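PDB 1O5Z: folylpolyglutamate synthase/dihydrofolate synthase from Thermotoga maritima, which probably adds glutamate to dihydropteroate and to tetrahydrofolate polyglutamates, using ATP and magnesium to form dihydrofolate and longer folate tails. Local coordinates for residues Y79-Y85 / V149-E155; L361-T365 / M390-F395; R370-R375 / V398-P404. All blocks are in the same frame, centred on the assembly; numbering follows the deposited sequence.

Interaction 1 (Y79-Y85 / V149-E155); sequences YRVGSYY and VDIAVLE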
loop_
_atom_site.group_PDB
_atom_site.type_symbol
_atom_site.label_atom_id
_atom_site.label_comp_id
_atom_site.label_asym_id
_atom_site.label_seq_id
_atom_site.Cartn_x
_atom_site.Cartn_y
_atom_site.Cartn_z
ATOM N N TYR A 79 -19.747 -8.968 -2.456
ATOM C CA TYR A 79 -19.716 -7.938 -3.508
ATOM C C TYR A 79 -18.653 -8.243 -4.575
ATOM O O TYR A 79 -17.569 -8.778 -4.282
ATOM C CB TYR A 79 -19.435 -6.520 -2.929
ATOM C CG TYR A 79 -20.518 -5.976 -2.022
ATOM C CD1 TYR A 79 -20.400 -6.095 -0.663
ATOM C CD2 TYR A 79 -21.657 -5.353 -2.525
ATOM C CE1 TYR A 79 -21.348 -5.609 0.197
ATOM C CE2 TYR A 79 -22.657 -4.875 -1.657
ATOM C CZ TYR A 79 -22.466 -5.017 -0.283
ATOM O OH TYR A 79 -23.356 -4.569 0.655
ATOM N N ARG A 80 -18.944 -7.829 -5.804
ATOM C CA ARG A 80 -17.944 -7.842 -6.837
ATOM C C ARG A 80 -17.158 -6.543 -6.680
ATOM O O ARG A 80 -17.701 -5.444 -6.938
ATOM C CB ARG A 80 -18.584 -7.948 -8.210
ATOM C CG ARG A 80 -17.612 -8.216 -9.329
ATOM C CD ARG A 80 -18.275 -8.621 -10.643
ATOM N NE ARG A 80 -17.652 -9.879 -11.034
ATOM C CZ ARG A 80 -16.966 -10.115 -12.140
ATOM N NH1 ARG A 80 -16.850 -9.229 -13.094
ATOM N NH2 ARG A 80 -16.420 -11.290 -12.304
ATOM N N VAL A 81 -15.884 -6.676 -6.299
ATOM C CA VAL A 81 -15.076 -5.552 -5.887
ATOM C C VAL A 81 -13.876 -5.339 -6.801
ATOM O O VAL A 81 -13.102 -6.249 -7.010
ATOM C CB VAL A 81 -14.570 -5.771 -4.430
ATOM C CG1 VAL A 81 -13.676 -4.634 -3.916
ATOM C CG2 VAL A 81 -15.754 -5.962 -3.508
ATOM N N GLY A 82 -13.715 -4.123 -7.325
ATOM C CA GLY A 82 -12.452 -3.714 -7.919
ATOM C C GLY A 82 -11.666 -2.985 -6.846
ATOM O O GLY A 82 -12.224 -2.283 -6.026
ATOM N N SER A 83 -10.367 -3.181 -6.802
ATOM C CA SER A 83 -9.540 -2.478 -5.855
ATOM C C SER A 83 -8.272 -2.026 -6.571
ATOM O O SER A 83 -7.738 -2.695 -7.456
ATOM C CB SER A 83 -9.243 -3.342 -4.606
ATOM O OG SER A 83 -8.662 -4.590 -4.942
ATOM N N TYR A 84 -7.858 -0.825 -6.189
ATOM C CA TYR A 84 -6.820 -0.056 -6.882
ATOM C C TYR A 84 -5.740 0.385 -5.900
ATOM O O TYR A 84 -6.051 1.092 -4.966
ATOM C CB TYR A 84 -7.420 1.151 -7.603
ATOM C CG TYR A 84 -6.396 1.848 -8.406
ATOM C CD1 TYR A 84 -5.651 1.167 -9.348
ATOM C CD2 TYR A 84 -6.115 3.180 -8.199
ATOM C CE1 TYR A 84 -4.671 1.811 -10.094
ATOM C CE2 TYR A 84 -5.133 3.828 -8.922
ATOM C CZ TYR A 84 -4.420 3.148 -9.867
ATOM O OH TYR A 84 -3.428 3.811 -10.567
ATOM N N TYR A 85 -4.506 -0.090 -6.120
ATOM C CA TYR A 85 -3.392 0.234 -5.252
ATOM C C TYR A 85 -2.239 0.844 -6.015
ATOM O O TYR A 85 -2.173 0.764 -7.228
ATOM C CB TYR A 85 -2.899 -1.001 -4.513
ATOM C CG TYR A 85 -3.981 -1.778 -3.786
ATOM C CD1 TYR A 85 -4.799 -2.670 -4.466
ATOM C CD2 TYR A 85 -4.173 -1.640 -2.413
ATOM C CE1 TYR A 85 -5.761 -3.416 -3.783
ATOM C CE2 TYR A 85 -5.154 -2.371 -1.742
ATOM C CZ TYR A 85 -5.937 -3.247 -2.429
ATOM O OH TYR A 85 -6.903 -3.961 -1.771
ATOM N N VAL A 149 -18.102 -4.351 -11.896
ATOM C CA VAL A 149 -17.956 -4.430 -10.435
ATOM C C VAL A 149 -19.109 -3.693 -9.751
ATOM O O VAL A 149 -19.746 -2.826 -10.346
ATOM C CB VAL A 149 -16.581 -3.915 -9.958
ATOM C CG1 VAL A 149 -15.438 -4.678 -10.640
ATOM C CG2 VAL A 149 -16.442 -2.416 -10.169
ATOM N N ASP A 150 -19.419 -4.089 -8.531
ATOM C CA ASP A 150 -20.454 -3.411 -7.732
ATOM C C ASP A 150 -19.825 -2.163 -7.121
ATOM O O ASP A 150 -20.436 -1.110 -7.045
ATOM C CB ASP A 150 -20.926 -4.289 -6.576
ATOM C CG ASP A 150 -21.619 -5.561 -7.043
ATOM O OD1 ASP A 150 -22.409 -5.460 -8.021
ATOM O OD2 ASP A 150 -21.433 -6.685 -6.471
ATOM N N ILE A 151 -18.600 -2.333 -6.661
ATOM C CA ILE A 151 -17.893 -1.283 -5.989
ATOM C C ILE A 151 -16.406 -1.337 -6.221
ATOM O O ILE A 151 -15.809 -2.415 -6.365
ATOM C CB ILE A 151 -18.255 -1.284 -4.486
ATOM C CG1 ILE A 151 -17.390 -0.311 -3.734
ATOM C CG2 ILE A 151 -18.177 -2.665 -3.860
ATOM C CD1 ILE A 151 -17.967 -0.016 -2.414
ATOM N N ALA A 152 -15.814 -0.152 -6.304
ATOM C CA ALA A 152 -14.369 -0.029 -6.438
ATOM C C ALA A 152 -13.786 0.651 -5.195
ATOM O O ALA A 152 -14.308 1.643 -4.743
ATOM C CB ALA A 152 -13.999 0.717 -7.718
ATOM N N VAL A 153 -12.724 0.084 -4.628
ATOM C CA VAL A 153 -11.996 0.690 -3.518
ATOM C C VAL A 153 -10.714 1.228 -4.058
ATOM O O VAL A 153 -9.923 0.504 -4.648
ATOM C CB VAL A 153 -11.731 -0.331 -2.414
ATOM C CG1 VAL A 153 -11.067 0.313 -1.209
ATOM C CG2 VAL A 153 -13.052 -0.980 -1.989
ATOM N N LEU A 154 -10.500 2.529 -3.860
ATOM C CA LEU A 154 -9.406 3.242 -4.485
ATOM C C LEU A 154 -8.494 3.838 -3.455
ATOM O O LEU A 154 -8.885 4.690 -2.685
ATOM C CB LEU A 154 -9.962 4.355 -5.354
ATOM C CG LEU A 154 -11.098 3.868 -6.256
ATOM C CD1 LEU A 154 -11.901 5.068 -6.708
ATOM C CD2 LEU A 154 -10.495 3.147 -7.402
ATOM N N GLU A 155 -7.258 3.395 -3.509
ATOM C CA GLU A 155 -6.189 3.988 -2.782
ATOM C C GLU A 155 -5.635 5.222 -3.555
ATOM O O GLU A 155 -5.237 5.133 -4.708
ATOM C CB GLU A 155 -5.068 2.939 -2.553
ATOM C CG GLU A 155 -3.893 3.526 -1.797
ATOM C CD GLU A 155 -2.719 2.633 -1.678
ATOM O OE1 GLU A 155 -2.728 1.513 -2.214
ATOM O OE2 GLU A 155 -1.783 3.081 -0.996
#
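G82 and A152 lie abreast in two neighbouring parallel strands, 81-84 and 151-155, and here the backbones come closest, with CA atoms 4.4 Å apart. A side chain at G82 would project onto the A152 face and crowd V149, whose CG1 lies 3.8 Å from G82 N; hydrogen suits this place, and A152 adds just one methyl. The bonds alternate as parallel pairing demands: G82 N reaches I151 O, G82 O takes V153 N at 2.8 Å, Y84 N reaches V153 O, and Y84 O receives E155 N.

The face carrying V81, S83, I151 and V153 is tightly packed. V81 CG2 lies beside I151 CG2 at 4.1 Å, the two side chains pointing the same way, and helix 63-77 covers this side. Beta-branched residues fit here, being short, apolar and at ease in extended chain. On the other face Y84 CB rests on L154 CD2 at 3.7 Å, while the phenol OH of Y84 bonds to T137.

The end at R80 and D150 is looser and nearer solvent. D150 keeps CG beside its backbone N (chi1 -64°), which swings OD2 back to accept R80 N at 2.8 Å, almost straight at 171° but from above the carboxylate plane. R80 O is gripped twice, by D150 N and I151 N, whereas the guanidinium leads away to K147 O.

Both strands belong to the central sheet of the Mur ligase middle domain, with 151-155 between 81-84 and 53-58. E155 runs extended, bringing OE1 within 3.4 Å of Y85 CB, at the edge of the tyrosine ring. Apolar packing and backbone bonds thus fix the strands, while a buried carboxylate at their C-terminal end meets a bound molecule, probably from the crystallisation liquor, which may mark a pocket.

Interaction 2 (L361-T365 / M390-F395); sequences LRKYT and MAKKFF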
loop_
_atom_site.group_PDB
_atom_site.type_symbol
_atom_site.label_atom_id
_atom_site.label_comp_id
_atom_site.label_asym_id
_atom_site.label_seq_id
_atom_site.Cartn_x
_atom_site.Cartn_y
_atom_site.Cartn_z
ATOM N N LEU A 361 21.092 2.210 9.050
ATOM C CA LEU A 361 21.866 1.101 9.663
ATOM C C LEU A 361 21.957 1.233 11.183
ATOM O O LEU A 361 21.930 0.252 11.931
ATOM C CB LEU A 361 23.299 1.035 9.074
ATOM C CG LEU A 361 23.429 0.593 7.625
ATOM C CD1 LEU A 361 24.821 0.831 7.011
ATOM C CD2 LEU A 361 23.057 -0.851 7.535
ATOM N N ARG A 362 22.043 2.470 11.617
ATOM C CA ARG A 362 22.157 2.795 13.011
ATOM C C ARG A 362 20.959 2.404 13.829
ATOM O O ARG A 362 21.073 2.204 15.030
ATOM C CB ARG A 362 22.315 4.283 13.131
ATOM C CG ARG A 362 23.633 4.816 12.575
ATOM C CD ARG A 362 23.702 6.333 12.478
ATOM N NE ARG A 362 24.355 6.932 13.632
ATOM C CZ ARG A 362 25.661 7.166 13.703
ATOM N NH1 ARG A 362 26.485 6.857 12.701
ATOM N NH2 ARG A 362 26.173 7.713 14.779
ATOM N N LYS A 363 19.795 2.313 13.197
ATOM C CA LYS A 363 18.575 1.882 13.904
ATOM C C LYS A 363 18.698 0.432 14.378
ATOM O O LYS A 363 18.143 0.044 15.414
ATOM C CB LYS A 363 17.334 2.055 13.009
ATOM C CG LYS A 363 17.087 3.490 12.519
ATOM C CD LYS A 363 17.196 4.538 13.638
ATOM C CE LYS A 363 16.950 5.934 13.090
ATOM N NZ LYS A 363 16.900 6.962 14.136
ATOM N N TYR A 364 19.478 -0.338 13.622
ATOM C CA TYR A 364 19.538 -1.775 13.774
ATOM C C TYR A 364 20.628 -2.295 14.671
ATOM O O TYR A 364 20.793 -3.522 14.788
ATOM C CB TYR A 364 19.672 -2.416 12.393
ATOM C CG TYR A 364 18.484 -2.141 11.551
ATOM C CD1 TYR A 364 18.627 -1.677 10.265
ATOM C CD2 TYR A 364 17.202 -2.299 12.058
ATOM C CE1 TYR A 364 17.552 -1.395 9.497
ATOM C CE2 TYR A 364 16.103 -2.019 11.287
ATOM C CZ TYR A 364 16.285 -1.570 9.998
ATOM O OH TYR A 364 15.194 -1.303 9.197
ATOM N N THR A 365 21.341 -1.395 15.339
ATOM C CA THR A 365 22.385 -1.812 16.244
ATOM C C THR A 365 21.776 -2.489 17.465
ATOM O O THR A 365 20.712 -2.107 17.927
ATOM C CB THR A 365 23.349 -0.606 16.646
ATOM O OG1 THR A 365 22.662 0.431 17.401
ATOM C CG2 THR A 365 23.895 0.084 15.390
ATOM N N MET A 390 30.173 1.124 5.847
ATOM C CA MET A 390 29.276 1.729 6.810
ATOM C C MET A 390 28.735 0.726 7.793
ATOM O O MET A 390 28.776 0.961 8.972
ATOM C CB MET A 390 28.100 2.349 6.099
ATOM C CG MET A 390 28.178 3.845 5.974
ATOM S SD MET A 390 26.585 4.384 5.295
ATOM C CE MET A 390 26.924 4.210 3.521
ATOM N N ALA A 391 28.206 -0.381 7.293
ATOM C CA ALA A 391 27.692 -1.447 8.142
ATOM C C ALA A 391 28.754 -1.880 9.120
ATOM O O ALA A 391 28.485 -2.071 10.311
ATOM C CB ALA A 391 27.285 -2.617 7.299
ATOM N N LYS A 392 29.970 -2.012 8.609
ATOM C CA LYS A 392 31.110 -2.402 9.430
ATOM C C LYS A 392 31.463 -1.362 10.485
ATOM O O LYS A 392 31.979 -1.715 11.544
ATOM C CB LYS A 392 32.312 -2.726 8.554
ATOM C CG LYS A 392 32.190 -4.095 7.869
ATOM C CD LYS A 392 33.258 -4.319 6.811
ATOM C CE LYS A 392 33.349 -5.790 6.424
ATOM N NZ LYS A 392 34.088 -5.988 5.127
ATOM N N LYS A 393 31.167 -0.093 10.207
ATOM C CA LYS A 393 31.166 0.980 11.251
ATOM C C LYS A 393 30.221 0.745 12.462
ATOM O O LYS A 393 30.492 1.254 13.553
ATOM C CB LYS A 393 30.806 2.315 10.603
ATOM C CG LYS A 393 31.849 3.389 10.738
ATOM C CD LYS A 393 31.432 4.618 9.944
ATOM C CE LYS A 393 32.167 5.859 10.393
ATOM N NZ LYS A 393 31.285 7.057 10.277
ATOM N N PHE A 394 29.129 -0.018 12.267
ATOM C CA PHE A 394 28.121 -0.353 13.324
ATOM C C PHE A 394 28.060 -1.779 13.900
ATOM O O PHE A 394 27.444 -1.929 14.938
ATOM C CB PHE A 394 26.696 -0.022 12.855
ATOM C CG PHE A 394 26.574 1.341 12.329
ATOM C CD1 PHE A 394 26.679 1.580 10.980
ATOM C CD2 PHE A 394 26.409 2.394 13.179
ATOM C CE1 PHE A 394 26.632 2.868 10.472
ATOM C CE2 PHE A 394 26.369 3.696 12.698
ATOM C CZ PHE A 394 26.477 3.931 11.329
ATOM N N PHE A 395 28.627 -2.817 13.280
ATOM C CA PHE A 395 28.451 -4.198 13.806
ATOM C C PHE A 395 29.709 -5.044 13.609
ATOM O O PHE A 395 30.302 -4.992 12.553
ATOM C CB PHE A 395 27.296 -5.011 13.105
ATOM C CG PHE A 395 26.057 -4.206 12.651
ATOM C CD1 PHE A 395 25.994 -3.638 11.369
ATOM C CD2 PHE A 395 24.928 -4.119 13.457
ATOM C CE1 PHE A 395 24.878 -2.923 10.939
ATOM C CE2 PHE A 395 23.796 -3.429 13.012
ATOM C CZ PHE A 395 23.768 -2.850 11.747
#
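L361, the last residue of helix 357-361, packs against F394 near the end of helix 384-394. One methyl of L361, CD1, reaches the helix backbone and sits 3.7 Å from M390 CB, with A391 CB farther off, while L361 CB packs 3.9 Å from F394 CD1. A leucine suits the spot because its forked end can touch the helix while its stem meets a ring. F395, following that helix, brings the far end of its ring: CZ lies 3.6 Å from L361 O, and CE2 comes to Y364 O with that oxygen at the ring edge, near its plane. T365 adds CG2, set anti to its carbonyl carbon and thereby turned to F394 CB at 3.8 Å.

In the chain, strand 370-373 comes between these two helices, in the alternating strand-helix order of the glutamate ligase domain, so the contact joins successive helices through apolar groups.

Farther out, the turn 361-364 is closed by Y364 N bonding to L361 O, which engages the L361 carbonyl that F395 CZ meets. The phenol ring of Y364 leads the other way, against helix 326-339, and L361 also touches I349 of strand 345-349. M390 and F394 also touch E358 of helix 357-361.

Interaction 3 (R370-R375 / V398-P404); sequences RVIVTR and VEVIEDP. With SO4 (sulfate ion), chain E.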
loop_
_atom_site.group_PDB
_atom_site.type_symbol
_atom_site.label_atom_id
_atom_site.label_comp_id
_atom_site.label_asym_id
_atom_site.label_seq_id
_atom_site.Cartn_x
_atom_site.Cartn_y
_atom_site.Cartn_z
ATOM N N ARG A 370 23.155 -11.558 13.718
ATOM C CA ARG A 370 23.886 -11.775 12.497
ATOM C C ARG A 370 23.400 -10.778 11.472
ATOM O O ARG A 370 22.179 -10.556 11.343
ATOM C CB ARG A 370 23.635 -13.190 11.996
ATOM C CG ARG A 370 24.413 -13.574 10.759
ATOM C CD ARG A 370 24.139 -14.983 10.329
ATOM N NE ARG A 370 24.807 -15.304 9.067
ATOM C CZ ARG A 370 24.442 -16.290 8.283
ATOM N NH1 ARG A 370 23.403 -17.027 8.595
ATOM N NH2 ARG A 370 25.095 -16.526 7.153
ATOM N N VAL A 371 24.358 -10.149 10.788
ATOM C CA VAL A 371 24.082 -9.114 9.829
ATOM C C VAL A 371 24.760 -9.478 8.517
ATOM O O VAL A 371 25.957 -9.775 8.451
ATOM C CB VAL A 371 24.496 -7.707 10.325
ATOM C CG1 VAL A 371 24.197 -6.626 9.267
ATOM C CG2 VAL A 371 23.790 -7.369 11.644
ATOM N N ILE A 372 23.930 -9.498 7.486
ATOM C CA ILE A 372 24.315 -9.802 6.142
ATOM C C ILE A 372 23.874 -8.624 5.271
ATOM O O ILE A 372 22.714 -8.318 5.200
ATOM C CB ILE A 372 23.604 -11.061 5.655
ATOM C CG1 ILE A 372 23.892 -12.241 6.582
ATOM C CG2 ILE A 372 24.000 -11.347 4.210
ATOM C CD1 ILE A 372 23.022 -13.439 6.275
ATOM N N VAL A 373 24.838 -7.975 4.625
ATOM C CA VAL A 373 24.588 -6.924 3.685
ATOM C C VAL A 373 24.542 -7.632 2.341
ATOM O O VAL A 373 25.366 -8.501 2.044
ATOM C CB VAL A 373 25.739 -5.884 3.673
ATOM C CG1 VAL A 373 25.427 -4.746 2.719
ATOM C CG2 VAL A 373 25.994 -5.340 5.097
ATOM N N THR A 374 23.597 -7.223 1.519
ATOM C CA THR A 374 23.388 -7.845 0.215
ATOM C C THR A 374 23.183 -6.774 -0.818
ATOM O O THR A 374 23.026 -5.610 -0.462
ATOM C CB THR A 374 22.187 -8.788 0.305
ATOM O OG1 THR A 374 22.192 -9.616 -0.838
ATOM C CG2 THR A 374 20.850 -8.063 0.282
ATOM N N ARG A 375 23.239 -7.124 -2.090
ATOM C CA ARG A 375 22.974 -6.119 -3.142
ATOM C C ARG A 375 21.504 -6.004 -3.507
ATOM O O ARG A 375 20.918 -6.975 -3.912
ATOM C CB ARG A 375 23.685 -6.467 -4.432
ATOM C CG ARG A 375 25.115 -6.481 -4.344
ATOM C CD ARG A 375 25.710 -6.666 -5.663
ATOM N NE ARG A 375 25.503 -5.484 -6.479
ATOM C CZ ARG A 375 26.405 -4.531 -6.649
ATOM N NH1 ARG A 375 27.584 -4.607 -6.047
ATOM N NH2 ARG A 375 26.116 -3.489 -7.411
ATOM N N VAL A 398 29.470 -8.061 10.393
ATOM C CA VAL A 398 29.072 -8.022 8.961
ATOM C C VAL A 398 29.575 -9.127 8.008
ATOM O O VAL A 398 30.770 -9.378 7.900
ATOM C CB VAL A 398 29.357 -6.667 8.345
ATOM C CG1 VAL A 398 28.694 -6.579 6.986
ATOM C CG2 VAL A 398 28.841 -5.593 9.272
ATOM N N GLU A 399 28.620 -9.768 7.313
ATOM C CA GLU A 399 28.918 -10.613 6.159
ATOM C C GLU A 399 28.352 -9.939 4.953
ATOM O O GLU A 399 27.442 -9.161 5.057
ATOM C CB GLU A 399 28.305 -12.006 6.254
ATOM C CG GLU A 399 28.466 -12.641 7.612
ATOM C CD GLU A 399 27.617 -13.876 7.789
ATOM O OE1 GLU A 399 27.355 -14.569 6.786
ATOM O OE2 GLU A 399 27.242 -14.146 8.949
ATOM N N VAL A 400 28.925 -10.257 3.810
ATOM C CA VAL A 400 28.447 -9.777 2.545
ATOM C C VAL A 400 28.053 -10.984 1.769
ATOM O O VAL A 400 28.886 -11.827 1.457
ATOM C CB VAL A 400 29.523 -8.999 1.769
ATOM C CG1 VAL A 400 28.916 -8.378 0.488
ATOM C CG2 VAL A 400 30.159 -7.926 2.661
ATOM N N ILE A 401 26.762 -11.082 1.478
ATOM C CA ILE A 401 26.271 -12.112 0.552
ATOM C C ILE A 401 25.506 -11.353 -0.495
ATOM O O ILE A 401 24.375 -10.862 -0.260
ATOM C CB ILE A 401 25.366 -13.155 1.223
ATOM C CG1 ILE A 401 26.050 -13.832 2.412
ATOM C CG2 ILE A 401 24.979 -14.209 0.208
ATOM C CD1 ILE A 401 25.158 -14.820 3.131
ATOM N N GLU A 402 26.141 -11.229 -1.644
ATOM C CA GLU A 402 25.687 -10.290 -2.649
ATOM C C GLU A 402 24.340 -10.630 -3.292
ATOM O O GLU A 402 23.503 -9.753 -3.482
ATOM C CB GLU A 402 26.800 -10.094 -3.656
ATOM C CG GLU A 402 27.926 -9.330 -2.990
ATOM C CD GLU A 402 28.762 -8.580 -4.000
ATOM O OE1 GLU A 402 28.391 -8.608 -5.202
ATOM O OE2 GLU A 402 29.775 -7.945 -3.587
ATOM N N ASP A 403 24.134 -11.910 -3.607
ATOM C CA ASP A 403 22.851 -12.400 -4.053
ATOM C C ASP A 403 21.922 -12.503 -2.877
ATOM O O ASP A 403 22.173 -13.316 -1.982
ATOM C CB ASP A 403 22.990 -13.790 -4.667
ATOM C CG ASP A 403 21.655 -14.418 -5.044
ATOM O OD1 ASP A 403 20.598 -13.746 -5.080
ATOM O OD2 ASP A 403 21.572 -15.631 -5.334
ATOM N N PRO A 404 20.845 -11.712 -2.869
ATOM C CA PRO A 404 19.963 -11.681 -1.690
ATOM C C PRO A 404 19.222 -12.992 -1.431
ATOM O O PRO A 404 18.740 -13.196 -0.348
ATOM C CB PRO A 404 18.984 -10.538 -2.007
ATOM C CG PRO A 404 19.031 -10.328 -3.451
ATOM C CD PRO A 404 20.426 -10.722 -3.890
HETATM S S SO4 E . 29.059 -1.019 -6.924
HETATM O O1 SO4 E . 28.009 -1.256 -5.927
HETATM O O2 SO4 E . 29.972 -2.162 -6.769
HETATM O O3 SO4 E . 29.819 0.167 -6.509
HETATM O O4 SO4 E . 28.394 -0.809 -8.230
#
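R370 grips E399 side-on with two nitrogens, one to each carboxylate oxygen. NE donates to OE2 at 2.7 Å and NH2 to OE1 at 3.0 Å, both on the syn side, with the two planar groups only 24° apart. R370 is stretched from CG to NE, with CG anti to the backbone N (chi1 -177°), and this length carries the guanidinium to E399; I372 CD1 lies over one face of it. The remaining nitrogen, NH1, is satisfied by S410 O, so each end nitrogen has an acceptor. A methionine in its place would probably leave the E399 carboxylate without its charged mate and S410 O without this donor.

Between the strands, V371 O accepts E399 N, E399 O accepts V373 N, and V373 O accepts I401 N, the first two at 2.9 Å. This is the parallel pairing of a beta-alpha-beta crossover: strand 370-373, helix 384-394, then strand 399-400, the outermost strand on this side of the sheet in the glutamate ligase domain. Valine and isoleucine, beta-branched and apolar, suit extended chain and cover both faces: V373 CG2 meets V398 CG1 at 3.5 Å on the side of the crossover helix, and I372 CG2 meets I401 CG1 on the other.

Past the paired strands, T374 continues the pattern with its side chain. Its OG1 donates to I401 O at 2.6 Å, in the carbonyl plane, and R375 N donates to E402 O. P404 then begins helix 404-409, with D403 as its N-cap, the OD1 bonding L405 N. R375, bent at chi3 (69°), sends its guanidinium edge to a sulfate, probably from the crystallisation liquor, through weak bonds such as NH2 to O1 at 3.3 Å; M384 N and N385 ND2 bind the same ion.

In the fold
Interaction 1 lies deep in the middle domain, on the opposite side of the chain's centre from the other two. Interactions 2 and 3 belong together in the glutamate ligase domain, their centres about 13 Å apart: helix 384-394, which supplies one side of interaction 2, also packs on the strands of interaction 3, A391 CB touching V373 CG2 at 3.7 Å, and F395 packs on V371. Interactions 1 and 3 both pair parallel strands, yet the first is inside its sheet and largely buried, whereas the third includes an edge strand and adds a salt bridge. Interaction 2, partly buried, joins the end of helix 357-361 and the turn after it to the end of helix 384-394 by apolar packing.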